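PDB 5DLL: aminopeptidase N from Francisella tularensis subsp. tularensis, which probably trims peptides left by intracellular protein breakdown, as a zinc-dependent M1-family aminopeptidase that releases N-terminal residues, preferably alanine. Local coordinates for residues L652-Y655 / Q656-N659; A668-I671 / A672-L676; L516-Q519 / K520-Y523. All coordinates share one frame; numbering follows the deposited sequence.

Contact 1 of 3, residues L652-Y655 / Q656-N659; sequences LAVY and QQCN
Tyr655 and Asn659 meet in a local, one-turn contact at the C-terminal end of helix 648-658, in the all-helical C-terminal domain of this M1 peptidase. Four backbone bonds of the i to i+4 kind join Leu652-Tyr655 to Gln656-Asn659. The straightest is Gln656 N to Leu652 O, with an N-H...O angle of 167°; the last is Asn659 N to Tyr655 O at 2.7 Å. A second amide, Cys658 N, also points to Tyr655 O but bonds it only weakly, so this carbonyl serves two donors where the helix ends. Asn659 is the first residue to leave helical backbone angles.

The Tyr655 side chain, CG anti to its own N, runs alongside Asn659, both pointing the same way. Its CE2 lies 4.0 Å from Asn659 CB, and ring and amide planes are 28° apart. Gln656 comes to the same CD2/CE2 side of the ring: its chain bends at chi2 and brings NE2 to 3.7 Å from Tyr655 CE2, the two planes 63° apart. On another face of the helix Val654 CG1 packs against Cys658 SG at 3.8 Å, an apolar contact of side chains four residues apart.

Around this turn, Val654 and Cys658 both pack on Leu676 of helix 668-685, while Tyr655 lies between Leu696 and Leu700 of helix 691-703 and Lys677 of helix 668-685. The chemistry is accordingly mixed: a sulfur and a valine methyl make an apolar patch toward the next helix, the buried tyrosine ring has the side-chain amides of Gln656 and Asn659 along one flank, and at the helix end Tyr655 O takes Asn659 N and, weakly, Cys658 N.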
loop_
_atom_site.group_PDB
_atom_site.type_symbol
_atom_site.label_atom_id
_atom_site.label_comp_id
_atom_site.label_asym_id
_atom_site.label_seq_id
_atom_site.Cartn_x
_atom_site.Cartn_y
_atom_site.Cartn_z
ATOM N N LEU A 652 -17.920 10.666 28.391
ATOM C CA LEU A 652 -17.658 9.888 29.603
ATOM C C LEU A 652 -18.462 8.587 29.647
ATOM O O LEU A 652 -17.935 7.537 30.022
ATOM C CB LEU A 652 -17.973 10.730 30.845
ATOM C CG LEU A 652 -17.890 10.031 32.205
ATOM C CD1 LEU A 652 -16.520 9.408 32.426
ATOM C CD2 LEU A 652 -18.216 11.012 33.318
ATOM N N ALA A 653 -19.739 8.668 29.275
ATOM C CA ALA A 653 -20.638 7.510 29.308
ATOM C C ALA A 653 -20.193 6.428 28.328
ATOM O O ALA A 653 -20.010 5.262 28.702
ATOM C CB ALA A 653 -22.066 7.943 28.999
ATOM N N VAL A 654 -20.005 6.831 27.076
ATOM C CA VAL A 654 -19.581 5.911 26.028
ATOM C C VAL A 654 -18.167 5.382 26.289
ATOM O O VAL A 654 -17.863 4.244 25.945
ATOM C CB VAL A 654 -19.668 6.558 24.629
ATOM C CG1 VAL A 654 -19.154 5.604 23.561
ATOM C CG2 VAL A 654 -21.105 6.956 24.314
ATOM N N TYR A 655 -17.307 6.186 26.907
ATOM C CA TYR A 655 -15.983 5.697 27.287
ATOM C C TYR A 655 -16.145 4.503 28.212
ATOM O O TYR A 655 -15.644 3.423 27.922
ATOM C CB TYR A 655 -15.137 6.779 27.976
ATOM C CG TYR A 655 -13.794 6.265 28.477
ATOM C CD1 TYR A 655 -12.684 6.223 27.636
ATOM C CD2 TYR A 655 -13.641 5.802 29.785
ATOM C CE1 TYR A 655 -11.459 5.742 28.085
ATOM C CE2 TYR A 655 -12.421 5.320 30.243
ATOM C CZ TYR A 655 -11.333 5.291 29.389
ATOM O OH TYR A 655 -10.119 4.818 29.836
ATOM N N GLN A 656 -16.864 4.699 29.315
ATOM C CA GLN A 656 -16.980 3.653 30.335
ATOM C C GLN A 656 -17.841 2.472 29.874
ATOM O O GLN A 656 -17.750 1.388 30.451
ATOM C CB GLN A 656 -17.460 4.220 31.691
ATOM C CG GLN A 656 -16.329 4.716 32.606
ATOM C CD GLN A 656 -15.368 3.612 33.066
ATOM O OE1 GLN A 656 -15.766 2.471 33.276
ATOM N NE2 GLN A 656 -14.102 3.957 33.234
ATOM N N GLN A 657 -18.645 2.662 28.829
ATOM C CA GLN A 657 -19.370 1.538 28.225
ATOM C C GLN A 657 -18.521 0.788 27.183
ATOM O O GLN A 657 -18.815 -0.361 26.850
ATOM C CB GLN A 657 -20.725 1.992 27.658
ATOM C CG GLN A 657 -20.784 2.270 26.167
ATOM C CD GLN A 657 -22.122 2.859 25.738
ATOM O OE1 GLN A 657 -22.893 3.367 26.560
ATOM N NE2 GLN A 657 -22.402 2.792 24.440
ATOM N N CYS A 658 -17.477 1.440 26.671
ATOM C CA CYS A 658 -16.471 0.778 25.831
ATOM C C CYS A 658 -15.313 0.210 26.657
ATOM O O CYS A 658 -14.633 -0.714 26.213
ATOM C CB CYS A 658 -15.914 1.753 24.794
ATOM S SG CYS A 658 -17.126 2.359 23.596
ATOM N N ASN A 659 -15.094 0.769 27.847
ATOM C CA ASN A 659 -14.008 0.357 28.739
ATOM C C ASN A 659 -14.395 -0.887 29.531
ATOM O O ASN A 659 -14.587 -0.834 30.749
ATOM C CB ASN A 659 -13.654 1.511 29.690
ATOM C CG ASN A 659 -12.461 1.206 30.582
ATOM O OD1 ASN A 659 -12.498 1.464 31.783
ATOM N ND2 ASN A 659 -11.397 0.664 30.000
#

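Contact 2 of 3, residues A668-I671 / A672-L676; sequences AEQI and AKRKL
Ala668-Ile671 and Ala672-Leu676 are consecutive turns at the start of helix 668-685, joined by i to i+4 backbone bonds from Ala672 N to Ala668 O, Lys673 N to Glu669 O and Arg674 N to Gln670 O, with a weak fourth from Lys675 N to Ile671 O. This alpha-helix belongs to the all-helical C-terminal domain, a region related to ARM repeats.

Gln670 and Lys673 lie side by side and point the same way, Gln670 OE1 4.0 Å from Lys673 CD. The amine goes further, to Gln657 O of the preceding helix. Lys675, its chain bent at chi3 (66°), brings CE to 4.2 Å from Ile671 CG2 as the two side chains cross.

Arg674 folds back along the helix toward its N-terminal end. A bend at chi3 (-69°) helps turn the guanidinium over the preceding turn, where Ile671 CG1 is 3.5 Å from Arg674 NH2. NE forms a salt bridge with Asp297 OD2, tying this helix to the peptidase M1 catalytic region, and NH2 bonds Ser665 O; together they limit the group's rotation. Gln670 O sits over the centre of one face of the Arg674 guanidinium, 3.4 Å above its plane.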
loop_
_atom_site.group_PDB
_atom_site.type_symbol
_atom_site.label_atom_id
_atom_site.label_comp_id
_atom_site.label_asym_id
_atom_site.label_seq_id
_atom_site.Cartn_x
_atom_site.Cartn_y
_atom_site.Cartn_z
ATOM N N ALA A 668 -13.269 -8.210 15.757
ATOM C CA ALA A 668 -13.605 -6.899 15.181
ATOM C C ALA A 668 -14.397 -5.997 16.135
ATOM O O ALA A 668 -14.316 -4.768 16.034
ATOM C CB ALA A 668 -14.370 -7.079 13.877
ATOM N N GLU A 669 -15.157 -6.609 17.046
ATOM C CA GLU A 669 -15.951 -5.877 18.035
ATOM C C GLU A 669 -15.071 -5.296 19.139
ATOM O O GLU A 669 -15.248 -4.136 19.523
ATOM C CB GLU A 669 -17.032 -6.783 18.647
ATOM C CG GLU A 669 -18.100 -6.035 19.443
ATOM C CD GLU A 669 -19.156 -6.949 20.054
ATOM O OE1 GLU A 669 -19.198 -8.148 19.704
ATOM O OE2 GLU A 669 -19.952 -6.467 20.891
ATOM N N GLN A 670 -14.135 -6.102 19.646
ATOM C CA GLN A 670 -13.178 -5.643 20.665
ATOM C C GLN A 670 -12.222 -4.569 20.130
ATOM O O GLN A 670 -11.848 -3.640 20.849
ATOM C CB GLN A 670 -12.377 -6.822 21.235
ATOM C CG GLN A 670 -13.190 -7.747 22.131
ATOM C CD GLN A 670 -13.747 -7.035 23.350
ATOM O OE1 GLN A 670 -14.963 -6.953 23.536
ATOM N NE2 GLN A 670 -12.859 -6.495 24.178
ATOM N N ILE A 671 -11.844 -4.697 18.865
ATOM C CA ILE A 671 -10.994 -3.713 18.212
ATOM C C ILE A 671 -11.739 -2.383 18.052
ATOM O O ILE A 671 -11.207 -1.326 18.401
ATOM C CB ILE A 671 -10.494 -4.235 16.844
ATOM C CG1 ILE A 671 -9.556 -5.431 17.055
ATOM C CG2 ILE A 671 -9.765 -3.144 16.070
ATOM C CD1 ILE A 671 -9.348 -6.280 15.819
ATOM N N ALA A 672 -12.967 -2.448 17.537
ATOM C CA ALA A 672 -13.794 -1.255 17.304
ATOM C C ALA A 672 -14.146 -0.529 18.599
ATOM O O ALA A 672 -14.259 0.699 18.620
ATOM C CB ALA A 672 -15.068 -1.637 16.565
ATOM N N LYS A 673 -14.329 -1.308 19.665
ATOM C CA LYS A 673 -14.600 -0.789 21.012
ATOM C C LYS A 673 -13.425 0.080 21.461
ATOM O O LYS A 673 -13.615 1.219 21.897
ATOM C CB LYS A 673 -14.803 -1.957 21.998
ATOM C CG LYS A 673 -15.975 -1.838 22.966
ATOM C CD LYS A 673 -16.446 -3.229 23.397
ATOM C CE LYS A 673 -17.161 -3.251 24.747
ATOM N NZ LYS A 673 -18.594 -2.841 24.711
ATOM N N ARG A 674 -12.216 -0.465 21.313
ATOM C CA ARG A 674 -10.980 0.185 21.765
ATOM C C ARG A 674 -10.676 1.517 21.091
ATOM O O ARG A 674 -10.026 2.380 21.685
ATOM C CB ARG A 674 -9.775 -0.743 21.569
ATOM C CG ARG A 674 -9.509 -1.686 22.729
ATOM C CD ARG A 674 -8.180 -2.404 22.559
ATOM N NE ARG A 674 -8.224 -3.366 21.458
ATOM C CZ ARG A 674 -8.661 -4.623 21.557
ATOM N NH1 ARG A 674 -9.101 -5.106 22.714
ATOM N NH2 ARG A 674 -8.654 -5.409 20.484
ATOM N N LYS A 675 -11.114 1.691 19.850
ATOM C CA LYS A 675 -10.831 2.945 19.159
ATOM C C LYS A 675 -11.897 4.005 19.412
ATOM O O LYS A 675 -11.559 5.181 19.541
ATOM C CB LYS A 675 -10.555 2.743 17.667
ATOM C CG LYS A 675 -11.639 2.062 16.856
ATOM C CD LYS A 675 -11.192 1.908 15.409
ATOM C CE LYS A 675 -10.015 0.948 15.264
ATOM N NZ LYS A 675 -9.675 0.673 13.843
ATOM N N LEU A 676 -13.163 3.608 19.513
ATOM C CA LEU A 676 -14.198 4.546 19.959
ATOM C C LEU A 676 -13.898 4.999 21.386
ATOM O O LEU A 676 -14.073 6.172 21.723
ATOM C CB LEU A 676 -15.599 3.934 19.899
ATOM C CG LEU A 676 -16.719 4.911 20.293
ATOM C CD1 LEU A 676 -16.779 6.074 19.315
ATOM C CD2 LEU A 676 -18.075 4.231 20.385
#

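Contact 3 of 3, residues L516-Q519 / K520-Y523; sequences LKEQ and KQTY
Leu516 meets Gln521 and Tyr523 across the bend that links strand 508-516 to strand 520-525 in the Ig-like domain. The end-to-end directions of Leu516-Gln519 and Lys520-Tyr523 differ by 145°, so the chain nearly reverses.

From its CB, Leu516 starts beside the phenol oxygen, 3.6 Å from Tyr523 OH. CG, placed anti to the backbone N (chi1 178°), is 4.2 Å from Tyr523 OH. At CG the chain forks, and CD1 does the touching: it packs 3.5 Å from Tyr523 OH and 3.6 Å from Gln521 CB. Leucine and tyrosine side chains cross at about a right angle, whereas leucine and glutamine slide past each other in opposite directions.

The Gln521 chain continues, extended, until OE1 lies 3.8 Å from Glu518 CB, with the amide and carboxylate planes 29° apart. The Tyr523 hydroxyl is hydrogen-bonded to Glu515 O, while backbone bonds from Gln521 and Tyr523 reach strand 472-480.

No hydrogen bond joins Leu516-Gln519 to Lys520-Tyr523. Across the turn the contact thus rests on van der Waals packing against a buried leucine, and the phenol's polar end is satisfied by the strand just before the bend.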
loop_
_atom_site.group_PDB
_atom_site.type_symbol
_atom_site.label_atom_id
_atom_site.label_comp_id
_atom_site.label_asym_id
_atom_site.label_seq_id
_atom_site.Cartn_x
_atom_site.Cartn_y
_atom_site.Cartn_z
ATOM N N LEU A 516 -22.683 6.998 -16.305
ATOM C CA LEU A 516 -22.435 8.209 -17.082
ATOM C C LEU A 516 -21.387 7.916 -18.155
ATOM O O LEU A 516 -20.187 7.924 -17.881
ATOM C CB LEU A 516 -21.971 9.341 -16.165
ATOM C CG LEU A 516 -21.618 10.674 -16.825
ATOM C CD1 LEU A 516 -22.824 11.272 -17.532
ATOM C CD2 LEU A 516 -21.071 11.637 -15.782
ATOM N N LYS A 517 -21.862 7.658 -19.374
ATOM C CA LYS A 517 -21.007 7.298 -20.504
ATOM C C LYS A 517 -20.879 8.450 -21.495
ATOM O O LYS A 517 -20.574 8.230 -22.667
ATOM C CB LYS A 517 -21.596 6.090 -21.238
ATOM C CG LYS A 517 -21.954 4.911 -20.354
ATOM C CD LYS A 517 -22.505 3.777 -21.194
ATOM C CE LYS A 517 -23.114 2.692 -20.329
ATOM N NZ LYS A 517 -23.507 1.495 -21.121
ATOM N N GLU A 518 -21.096 9.675 -21.024
ATOM C CA GLU A 518 -21.281 10.818 -21.911
ATOM C C GLU A 518 -20.777 12.088 -21.233
ATOM O O GLU A 518 -20.632 12.127 -20.009
ATOM C CB GLU A 518 -22.771 10.937 -22.257
ATOM C CG GLU A 518 -23.096 11.755 -23.498
ATOM C CD GLU A 518 -24.573 11.705 -23.860
ATOM O OE1 GLU A 518 -25.178 10.613 -23.781
ATOM O OE2 GLU A 518 -25.136 12.757 -24.231
ATOM N N GLN A 519 -20.497 13.117 -22.030
ATOM C CA GLN A 519 -20.075 14.424 -21.507
ATOM C C GLN A 519 -21.138 15.017 -20.571
ATOM O O GLN A 519 -20.815 15.556 -19.507
ATOM C CB GLN A 519 -19.774 15.387 -22.670
ATOM C CG GLN A 519 -19.462 16.828 -22.273
ATOM C CD GLN A 519 -18.290 16.946 -21.316
ATOM O OE1 GLN A 519 -17.345 16.155 -21.370
ATOM N NE2 GLN A 519 -18.344 17.941 -20.437
ATOM N N LYS A 520 -22.402 14.916 -20.986
ATOM C CA LYS A 520 -23.539 15.355 -20.178
ATOM C C LYS A 520 -24.706 14.384 -20.367
ATOM O O LYS A 520 -24.934 13.889 -21.473
ATOM C CB LYS A 520 -23.936 16.789 -20.558
ATOM C CG LYS A 520 -25.151 17.343 -19.819
ATOM C CD LYS A 520 -24.974 18.802 -19.397
ATOM C CE LYS A 520 -24.652 19.741 -20.554
ATOM N NZ LYS A 520 -25.657 19.686 -21.651
ATOM N N GLN A 521 -25.424 14.101 -19.279
ATOM C CA GLN A 521 -26.529 13.139 -19.298
ATOM C C GLN A 521 -27.481 13.365 -18.118
ATOM O O GLN A 521 -27.047 13.434 -16.967
ATOM C CB GLN A 521 -25.977 11.711 -19.263
ATOM C CG GLN A 521 -26.979 10.633 -19.654
ATOM C CD GLN A 521 -26.357 9.247 -19.722
ATOM O OE1 GLN A 521 -25.166 9.093 -20.001
ATOM N NE2 GLN A 521 -27.168 8.226 -19.466
ATOM N N THR A 522 -28.774 13.486 -18.415
ATOM C CA THR A 522 -29.803 13.688 -17.392
ATOM C C THR A 522 -30.525 12.368 -17.112
ATOM O O THR A 522 -30.667 11.527 -18.005
ATOM C CB THR A 522 -30.818 14.773 -17.824
ATOM O OG1 THR A 522 -30.120 15.979 -18.149
ATOM C CG2 THR A 522 -31.821 15.073 -16.717
ATOM N N TYR A 523 -30.964 12.194 -15.866
ATOM C CA TYR A 523 -31.636 10.971 -15.417
ATOM C C TYR A 523 -32.945 11.320 -14.714
ATOM O O TYR A 523 -32.958 12.108 -13.763
ATOM C CB TYR A 523 -30.729 10.181 -14.467
ATOM C CG TYR A 523 -29.353 9.935 -15.039
ATOM C CD1 TYR A 523 -28.336 10.868 -14.867
ATOM C CD2 TYR A 523 -29.076 8.785 -15.775
ATOM C CE1 TYR A 523 -27.080 10.662 -15.404
ATOM C CE2 TYR A 523 -27.820 8.570 -16.312
ATOM C CZ TYR A 523 -26.827 9.513 -16.122
ATOM O OH TYR A 523 -25.575 9.317 -16.648
#

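In the fold
Contact 3 comes first along the chain, at the bend before strand 520-525, an outermost strand of a four-stranded mixed sheet in the Ig-like domain. Contacts 1 and 2 follow in series in the helical C-terminal domain, on the successive helices 648-658 and 668-685. Their centres are 12 Å apart and they touch: Leu676 CD2 lies 3.6 Å from Val654 CG1 and 3.8 Å from Cys658 SG. The end of one helix is thus packed against the beginning of the next. Contact 3 is remote, its centre 48 Å from contact 1 and 42 Å from contact 2. The first two therefore form one helix-helix junction, the third an independent edge-strand turn, and all lie away from the zinc site.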